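Local coordinates for protein glutathione S-transferase (PDB 6M1T) that binds glutathione and probably transfers it to electrophilic compounds, as expected of a beta-class bacterial glutathione transferase, at residues 5-10 against 27-32; 11-16 against 64-69. All blocks are in the same frame, centred on the assembly; numbering follows the deposited sequence.

Contact 1 (5-10 against 27-32); sequences ISPGAC and AVKVDL. With GSH (glutathione), chain C.
Ile-5 and Lys-29 pair as neighbours on two parallel strands, 2-5 and 26-31. These are the two strands of the beta-alpha-beta unit that opens the thioredoxin-like domain. Two backbone bonds hold the pair. Ile-5 N gives its hydrogen to Val-28 O at 2.9 Å. Val-30 N gives its own to Ile-5 O at 2.8 Å, with a C=O...N angle of 173°. The CA-H of Lys-29 also approaches Ile-5 O, a weaker addition to that bond. Ile-5 CG1 stands between the backbone N and the carbonyl carbon (chi1 68°). It lies alongside Lys-29 CG on the same face of the sheet, 4.2 Å away. Ile-5 CD1 makes a loose apolar contact with Ala-27 CB, 4.4 Å away.

After Ile-5 the strand pairing stops. Ser-6 still touches: its CB meets Leu-32 CD1 at 3.7 Å. The other Leu-32 branch, CD2, lies 3.9 Å from glutathione O2. A type II turn from Ser-6 to Ala-9 then redirects the loop, closed by Ala-9 N to Ser-6 O. Gly-8 sits in it with positive phi, and Glu-198 bonds to its N. The turn delivers Ala-9 and Cys-10 to the ligand. Cys-10 SG is 3.1 Å from glutathione SG2, too far for a disulfide. The chemistry is thus divided: main-chain bonds fix the strand, Ala-9 and Cys-10 border the thiol, and Leu-32 lies by the cysteinyl carbonyl.

Contact 2 (11-16 against 64-69); sequences SLAPHI and TENPAI. With GSH (glutathione), chain C.
A chi1 of -108° sets Asn-66 CG away from any staggered position, and a chi2 of -34° places OD1 by the Pro-14 ring. OD1 lies 3.1 Å from Pro-14 CD and 3.4 Å from Pro-14 CG. The two side chains cross at about a right angle. Ile-69 adds the apolar half. Its CG2 is anti to the backbone N and packs on Pro-14 CB at 3.6 Å. The start of helix 66-75 thus rests on the start of helix 12-21 mainly through Pro-14.

Asn-66 ND2 is bonded to Cys-10 O, outside the two segments, which helps fix the rotation of the side-chain amide. OD1 is buried and has no polar partner in the model; it faces ring carbons instead.

Glutathione lies at the N-terminal end of helix 66-75. Asn-66 N donates to its O12 at 3.0 Å and more weakly to O11. Glu-65, at the N-cap position, accepts from glutathione N1 through OE2 at 2.8 Å. Ser-99 of the second subunit also bonds to OE2. An alanine in place of Glu-65 would probably leave the amino group of glutathione without its acidic mate and Ser-99 of the second subunit without this acceptor.

The gamma-glutamyl end is therefore read by two opposite features. A carboxylate takes the amino group, and a helix N-terminus takes the carboxylate. The helix end would probably favour that negative charge, as in other transferases with this thioredoxin-like domain.

Contacts 1 and 2 sit side by side in the thioredoxin-like N-terminal domain, with centres about 11 Å apart. Residues 5-10 run straight into 11-16, and two bonds tie the contacts together. Ser-6 N and Ser-11 OG are 3.1 Å apart, a probable hydrogen bond. The Cys-10 O to Asn-66 ND2 bond, also 3.1 Å, links the loop carrying Cys-10 to the helix start that holds the glutamyl carboxylate. Glutathione spans both: contact 1 borders its thiol, contact 2 its gamma-glutamyl end. Lys-51, Val-52 O and Glu-104 of the second subunit add further hydrogen bonds to the ligand.

Contact 1 (5-10 against 27-32)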
ATOM      1  N   ILE A   5      12.416  -5.021  14.125  1.00  9.97           N
ATOM      2  CA  ILE A   5      12.668  -3.590  13.877  1.00 11.13           C
ATOM      3  C   ILE A   5      14.085  -3.345  13.367  1.00 11.38           C
ATOM      4  O   ILE A   5      14.991  -4.146  13.601  1.00 11.28           O
ATOM      5  CB  ILE A   5      12.401  -2.755  15.146  1.00 11.13           C
ATOM      6  CG1 ILE A   5      13.395  -3.006  16.278  1.00 12.22           C
ATOM      7  CG2 ILE A   5      10.973  -2.964  15.600  1.00 11.73           C
ATOM      8  CD1 ILE A   5      13.418  -1.854  17.293  1.00 13.04           C
ATOM      9  N   SER A   6      14.238  -2.145  12.817  1.00 13.41           N
ATOM     10  CA  SER A   6      15.532  -1.444  12.667  1.00 14.66           C
ATOM     11  C   SER A   6      15.313  -0.005  13.148  1.00 14.78           C
ATOM     12  O   SER A   6      14.379   0.658  12.718  1.00 13.44           O
ATOM     13  CB  SER A   6      15.985  -1.539  11.227  1.00 16.62           C
ATOM     14  OG  SER A   6      17.240  -0.893  11.102  1.00 15.01           O
ATOM     15  N   PRO A   7      16.111   0.517  14.104  1.00 16.70           N
ATOM     16  CA  PRO A   7      15.791   1.812  14.723  1.00 17.05           C
ATOM     17  C   PRO A   7      15.573   2.913  13.697  1.00 15.90           C
ATOM     18  O   PRO A   7      16.413   3.113  12.814  1.00 17.32           O
ATOM     19  CB  PRO A   7      16.998   2.129  15.604  1.00 17.28           C
ATOM     20  CG  PRO A   7      17.552   0.766  15.906  1.00 17.43           C
ATOM     21  CD  PRO A   7      17.353  -0.057  14.639  1.00 17.06           C
ATOM     22  N   GLY A   8      14.465   3.619  13.838  1.00 17.29           N
ATOM     23  CA  GLY A   8      14.169   4.796  13.010  1.00 17.58           C
ATOM     24  C   GLY A   8      13.528   4.422  11.681  1.00 19.54           C
ATOM     25  O   GLY A   8      13.059   5.366  10.967  1.00 20.78           O
ATOM     26  N   ALA A   9      13.459   3.120  11.345  1.00 18.04           N
ATOM     27  CA  ALA A   9      12.894   2.643  10.058  1.00 16.44           C
ATOM     28  C   ALA A   9      11.374   2.670  10.168  1.00 16.51           C
ATOM     29  O   ALA A   9      10.859   3.098  11.239  1.00 16.38           O
ATOM     30  CB  ALA A   9      13.436   1.271   9.720  1.00 16.18           C
ATOM     31  N   CYS A  10      10.645   2.251   9.115  1.00 14.60           N
ATOM     32  CA  CYS A  10       9.164   2.338   9.135  1.00 13.95           C
ATOM     33  C   CYS A  10       8.607   1.366  10.188  1.00 11.78           C
ATOM     34  O   CYS A  10       7.403   1.547  10.607  1.00 10.16           O
ATOM     35  CB  CYS A  10       8.575   2.109   7.753  1.00 17.75           C
ATOM     36  SG  CYS A  10       9.084   0.472   7.196  1.00 21.52           S
ATOM     37  N   ALA A  27      10.625  -6.350  21.208  1.00 14.58           N
ATOM     38  CA  ALA A  27      11.148  -5.609  20.054  1.00 14.64           C
ATOM     39  C   ALA A  27      12.518  -6.205  19.744  1.00 15.53           C
ATOM     40  O   ALA A  27      13.390  -6.071  20.597  1.00 17.59           O
ATOM     41  CB  ALA A  27      11.235  -4.136  20.350  1.00 16.56           C
ATOM     42  N   VAL A  28      12.688  -6.819  18.573  1.00 12.52           N
ATOM     43  CA  VAL A  28      13.933  -7.550  18.209  1.00 13.05           C
ATOM     44  C   VAL A  28      14.596  -6.815  17.042  1.00 13.07           C
ATOM     45  O   VAL A  28      13.927  -6.627  16.032  1.00 11.12           O
ATOM     46  CB  VAL A  28      13.546  -9.004  17.883  1.00 15.07           C
ATOM     47  CG1 VAL A  28      14.706  -9.820  17.386  1.00 16.28           C
ATOM     48  CG2 VAL A  28      12.925  -9.658  19.126  1.00 18.32           C
ATOM     49  N   LYS A  29      15.856  -6.391  17.199  1.00 14.05           N
ATOM     50  CA  LYS A  29      16.603  -5.628  16.168  1.00 14.48           C
ATOM     51  C   LYS A  29      17.084  -6.581  15.055  1.00 14.48           C
ATOM     52  O   LYS A  29      17.489  -7.734  15.325  1.00 12.80           O
ATOM     53  CB  LYS A  29      17.743  -4.822  16.798  1.00 18.05           C
ATOM     54  CG  LYS A  29      17.273  -3.704  17.721  1.00 21.18           C
ATOM     55  CD  LYS A  29      18.393  -2.750  18.151  1.00 27.34           C
ATOM     56  CE  LYS A  29      18.966  -3.053  19.519  1.00 33.68           C
ATOM     57  NZ  LYS A  29      18.059  -2.586  20.602  1.00 37.31           N
ATOM     58  N   VAL A  30      17.003  -6.105  13.823  1.00 14.23           N
ATOM     59  CA  VAL A  30      17.574  -6.778  12.626  1.00 14.79           C
ATOM     60  C   VAL A  30      18.662  -5.877  12.045  1.00 13.93           C
ATOM     61  O   VAL A  30      18.422  -4.646  11.871  1.00 12.55           O
ATOM     62  CB  VAL A  30      16.491  -7.050  11.573  1.00 14.42           C
ATOM     63  CG1 VAL A  30      17.048  -7.810  10.366  1.00 15.18           C
ATOM     64  CG2 VAL A  30      15.296  -7.778  12.187  1.00 15.61           C
ATOM     65  N   ASP A  31      19.751  -6.502  11.614  1.00 13.97           N
ATOM     66  CA  ASP A  31      20.817  -5.851  10.819  1.00 15.86           C
ATOM     67  C   ASP A  31      20.358  -5.963   9.375  1.00 14.67           C
ATOM     68  O   ASP A  31      20.264  -7.088   8.892  1.00 16.31           O
ATOM     69  CB  ASP A  31      22.187  -6.518  11.031  1.00 18.04           C
ATOM     70  CG  ASP A  31      23.304  -5.770  10.309  1.00 21.49           C
ATOM     71  OD1 ASP A  31      23.062  -5.325   9.130  1.00 23.74           O
ATOM     72  OD2 ASP A  31      24.390  -5.565  10.934  1.00 20.71           O
ATOM     73  N   LEU A  32      19.946  -4.863   8.772  1.00 17.28           N
ATOM     74  CA  LEU A  32      19.277  -4.908   7.430  1.00 19.91           C
ATOM     75  C   LEU A  32      20.317  -5.257   6.343  1.00 22.65           C
ATOM     76  O   LEU A  32      19.924  -5.792   5.280  1.00 26.83           O
ATOM     77  CB  LEU A  32      18.587  -3.560   7.213  1.00 17.48           C
ATOM     78  CG  LEU A  32      17.305  -3.374   8.024  1.00 16.82           C
ATOM     79  CD1 LEU A  32      16.667  -2.050   7.666  1.00 16.79           C
ATOM     80  CD2 LEU A  32      16.343  -4.566   7.830  1.00 17.64           C
TER
HETATM   81  N1  GSH C 301       5.931  -2.362   1.917  1.00 11.67           N
HETATM   82  CA1 GSH C 301       6.644  -2.659   3.172  1.00 12.34           C
HETATM   83  C1  GSH C 301       5.770  -2.277   4.375  1.00 13.09           C
HETATM   84  O11 GSH C 301       4.914  -1.407   4.171  1.00 14.29           O
HETATM   85  O12 GSH C 301       6.000  -2.884   5.476  1.00 13.25           O
HETATM   86  CB1 GSH C 301       7.955  -1.868   3.162  1.00 12.53           C
HETATM   87  CG1 GSH C 301       8.954  -2.297   4.203  1.00 12.37           C
HETATM   88  CD1 GSH C 301      10.287  -1.593   3.959  1.00 12.64           C
HETATM   89  OE1 GSH C 301      10.607  -1.119   2.862  1.00 13.32           O
HETATM   90  N2  GSH C 301      11.115  -1.573   4.995  1.00 12.30           N
HETATM   91  CA2 GSH C 301      12.461  -1.036   4.991  1.00 14.17           C
HETATM   92  C2  GSH C 301      13.507  -2.136   4.929  1.00 15.13           C
HETATM   93  O2  GSH C 301      13.427  -3.104   5.685  1.00 16.20           O
HETATM   94  CB2 GSH C 301      12.711  -0.138   6.201  1.00 14.64           C
HETATM   95  SG2 GSH C 301      11.836   1.456   6.123  1.00 16.62           S
HETATM   96  N3  GSH C 301      14.422  -2.018   3.983  1.00 16.94           N
HETATM   97  CA3 GSH C 301      15.501  -2.962   3.823  1.00 20.22           C
HETATM   98  C3  GSH C 301      15.585  -3.529   2.403  1.00 25.76           C
HETATM   99  O31 GSH C 301      14.633  -3.301   1.629  1.00 29.59           O
HETATM  100  O32 GSH C 301      16.594  -4.210   2.121  1.00 31.96           O

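Contact 2 (11-16 against 64-69)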
ATOM      1  N   SER A  11       9.421   0.425  10.698  1.00  9.42           N
ATOM      2  CA  SER A  11       9.076  -0.448  11.862  1.00  9.63           C
ATOM      3  C   SER A  11       8.787   0.334  13.154  1.00  9.72           C
ATOM      4  O   SER A  11       8.099  -0.244  14.071  1.00  9.68           O
ATOM      5  CB  SER A  11      10.132  -1.517  12.100  1.00  9.25           C
ATOM      6  OG  SER A  11      11.432  -0.973  12.120  1.00  9.35           O
ATOM      7  N   LEU A  12       9.281   1.570  13.274  1.00 10.30           N
ATOM      8  CA  LEU A  12       8.917   2.427  14.444  1.00 10.69           C
ATOM      9  C   LEU A  12       7.391   2.543  14.549  1.00 11.34           C
ATOM     10  O   LEU A  12       6.885   2.652  15.655  1.00 12.27           O
ATOM     11  CB  LEU A  12       9.629   3.767  14.311  1.00 10.27           C
ATOM     12  CG  LEU A  12       9.394   4.801  15.407  1.00 10.84           C
ATOM     13  CD1 LEU A  12       9.823   4.301  16.787  1.00 10.47           C
ATOM     14  CD2 LEU A  12      10.148   6.059  15.052  1.00 11.00           C
ATOM     15  N   ALA A  13       6.648   2.494  13.434  1.00 11.25           N
ATOM     16  CA  ALA A  13       5.196   2.734  13.462  1.00 11.28           C
ATOM     17  C   ALA A  13       4.485   1.659  14.288  1.00 11.47           C
ATOM     18  O   ALA A  13       3.824   1.989  15.297  1.00 10.46           O
ATOM     19  CB  ALA A  13       4.622   2.874  12.073  1.00 10.91           C
ATOM     20  N   PRO A  14       4.639   0.357  13.961  1.00 10.16           N
ATOM     21  CA  PRO A  14       4.054  -0.681  14.794  1.00 10.63           C
ATOM     22  C   PRO A  14       4.662  -0.710  16.209  1.00 10.39           C
ATOM     23  O   PRO A  14       3.936  -1.097  17.150  1.00  9.45           O
ATOM     24  CB  PRO A  14       4.228  -1.989  13.995  1.00 11.45           C
ATOM     25  CG  PRO A  14       5.276  -1.653  12.993  1.00 11.09           C
ATOM     26  CD  PRO A  14       5.173  -0.164  12.699  1.00 10.88           C
ATOM     27  N   HIS A  15       5.930  -0.325  16.366  1.00 10.18           N
ATOM     28  CA  HIS A  15       6.546  -0.178  17.723  1.00 10.70           C
ATOM     29  C   HIS A  15       5.685   0.783  18.561  1.00 10.71           C
ATOM     30  O   HIS A  15       5.280   0.419  19.701  1.00 11.95           O
ATOM     31  CB  HIS A  15       8.003   0.301  17.600  1.00 10.92           C
ATOM     32  CG  HIS A  15       8.806   0.185  18.854  1.00 11.18           C
ATOM     33  ND1 HIS A  15      10.164   0.472  18.891  1.00 13.69           N
ATOM     34  CD2 HIS A  15       8.476  -0.249  20.082  1.00 13.60           C
ATOM     35  CE1 HIS A  15      10.610   0.308  20.137  1.00 13.51           C
ATOM     36  NE2 HIS A  15       9.602  -0.185  20.875  1.00 13.29           N
ATOM     37  N   ILE A  16       5.437   1.976  18.056  1.00 11.31           N
ATOM     38  CA  ILE A  16       4.579   2.984  18.759  1.00 12.22           C
ATOM     39  C   ILE A  16       3.172   2.394  19.013  1.00 13.35           C
ATOM     40  O   ILE A  16       2.651   2.535  20.117  1.00 13.08           O
ATOM     41  CB  ILE A  16       4.542   4.298  17.976  1.00 13.36           C
ATOM     42  CG1 ILE A  16       5.904   4.981  18.030  1.00 12.24           C
ATOM     43  CG2 ILE A  16       3.412   5.195  18.485  1.00 13.67           C
ATOM     44  CD1 ILE A  16       6.138   6.057  17.007  1.00 13.63           C
ATOM     45  N   THR A  64       3.477  -9.495   7.579  1.00 13.99           N
ATOM     46  CA  THR A  64       4.337  -8.441   6.990  1.00 13.48           C
ATOM     47  C   THR A  64       3.457  -7.331   6.419  1.00 13.17           C
ATOM     48  O   THR A  64       2.236  -7.552   6.279  1.00 11.34           O
ATOM     49  CB  THR A  64       5.281  -8.980   5.910  1.00 14.74           C
ATOM     50  OG1 THR A  64       4.467  -9.555   4.899  1.00 15.31           O
ATOM     51  CG2 THR A  64       6.251 -10.025   6.405  1.00 16.46           C
ATOM     52  N   GLU A  65       4.085  -6.203   6.083  1.00 11.63           N
ATOM     53  CA  GLU A  65       3.440  -4.994   5.512  1.00 12.43           C
ATOM     54  C   GLU A  65       2.810  -4.182   6.640  1.00 11.83           C
ATOM     55  O   GLU A  65       1.846  -4.657   7.297  1.00 12.83           O
ATOM     56  CB  GLU A  65       2.397  -5.337   4.435  1.00 12.64           C
ATOM     57  CG  GLU A  65       2.935  -6.167   3.277  1.00 13.06           C
ATOM     58  CD  GLU A  65       3.910  -5.452   2.372  1.00 13.14           C
ATOM     59  OE1 GLU A  65       4.780  -6.154   1.804  1.00 14.31           O
ATOM     60  OE2 GLU A  65       3.786  -4.191   2.203  1.00 14.46           O
ATOM     61  N   ASN A  66       3.281  -2.952   6.778  1.00 12.61           N
ATOM     62  CA  ASN A  66       2.814  -1.975   7.797  1.00 13.07           C
ATOM     63  C   ASN A  66       1.295  -1.899   7.822  1.00 14.18           C
ATOM     64  O   ASN A  66       0.698  -1.985   8.898  1.00 14.07           O
ATOM     65  CB  ASN A  66       3.500  -0.626   7.610  1.00 13.23           C
ATOM     66  CG  ASN A  66       4.505  -0.396   8.716  1.00 15.07           C
ATOM     67  OD1 ASN A  66       4.273  -0.830   9.841  1.00 15.45           O
ATOM     68  ND2 ASN A  66       5.611   0.221   8.404  1.00 16.85           N
ATOM     69  N   PRO A  67       0.623  -1.698   6.673  1.00 14.34           N
ATOM     70  CA  PRO A  67      -0.835  -1.567   6.692  1.00 13.72           C
ATOM     71  C   PRO A  67      -1.568  -2.733   7.376  1.00 14.38           C
ATOM     72  O   PRO A  67      -2.520  -2.492   8.191  1.00 12.95           O
ATOM     73  CB  PRO A  67      -1.159  -1.443   5.194  1.00 13.58           C
ATOM     74  CG  PRO A  67       0.044  -0.775   4.605  1.00 13.44           C
ATOM     75  CD  PRO A  67       1.209  -1.426   5.339  1.00 12.84           C
ATOM     76  N   ALA A  68      -1.145  -3.980   7.121  1.00 13.52           N
ATOM     77  CA  ALA A  68      -1.733  -5.177   7.757  1.00 13.35           C
ATOM     78  C   ALA A  68      -1.343  -5.250   9.240  1.00 13.26           C
ATOM     79  O   ALA A  68      -2.197  -5.544  10.074  1.00 11.32           O
ATOM     80  CB  ALA A  68      -1.303  -6.408   7.006  1.00 14.06           C
ATOM     81  N   ILE A  69      -0.074  -5.002   9.561  1.00 11.24           N
ATOM     82  CA  ILE A  69       0.462  -5.102  10.942  1.00 11.98           C
ATOM     83  C   ILE A  69      -0.246  -4.083  11.808  1.00 11.41           C
ATOM     84  O   ILE A  69      -0.676  -4.453  12.880  1.00 11.67           O
ATOM     85  CB  ILE A  69       1.997  -4.937  10.952  1.00 11.64           C
ATOM     86  CG1 ILE A  69       2.625  -6.157  10.278  1.00 11.75           C
ATOM     87  CG2 ILE A  69       2.512  -4.737  12.372  1.00 11.70           C
ATOM     88  CD1 ILE A  69       4.096  -6.051   9.967  1.00 11.67           C
TER
HETATM   89  N1  GSH C 301       5.931  -2.362   1.917  1.00 11.67           N
HETATM   90  CA1 GSH C 301       6.644  -2.659   3.172  1.00 12.34           C
HETATM   91  C1  GSH C 301       5.770  -2.277   4.375  1.00 13.09           C
HETATM   92  O11 GSH C 301       4.914  -1.407   4.171  1.00 14.29           O
HETATM   93  O12 GSH C 301       6.000  -2.884   5.476  1.00 13.25           O
HETATM   94  CB1 GSH C 301       7.955  -1.868   3.162  1.00 12.53           C
HETATM   95  CG1 GSH C 301       8.954  -2.297   4.203  1.00 12.37           C
HETATM   96  CD1 GSH C 301      10.287  -1.593   3.959  1.00 12.64           C
HETATM   97  OE1 GSH C 301      10.607  -1.119   2.862  1.00 13.32           O
HETATM   98  N2  GSH C 301      11.115  -1.573   4.995  1.00 12.30           N
HETATM   99  CA2 GSH C 301      12.461  -1.036   4.991  1.00 14.17           C
HETATM  100  C2  GSH C 301      13.507  -2.136   4.929  1.00 15.13           C
HETATM  101  O2  GSH C 301      13.427  -3.104   5.685  1.00 16.20           O
HETATM  102  CB2 GSH C 301      12.711  -0.138   6.201  1.00 14.64           C
HETATM  103  SG2 GSH C 301      11.836   1.456   6.123  1.00 16.62           S
HETATM  104  N3  GSH C 301      14.422  -2.018   3.983  1.00 16.94           N
HETATM  105  CA3 GSH C 301      15.501  -2.962   3.823  1.00 20.22           C
HETATM  106  C3  GSH C 301      15.585  -3.529   2.403  1.00 25.76           C
HETATM  107  O31 GSH C 301      14.633  -3.301   1.629  1.00 29.59           O
HETATM  108  O32 GSH C 301      16.594  -4.210   2.121  1.00 31.96           O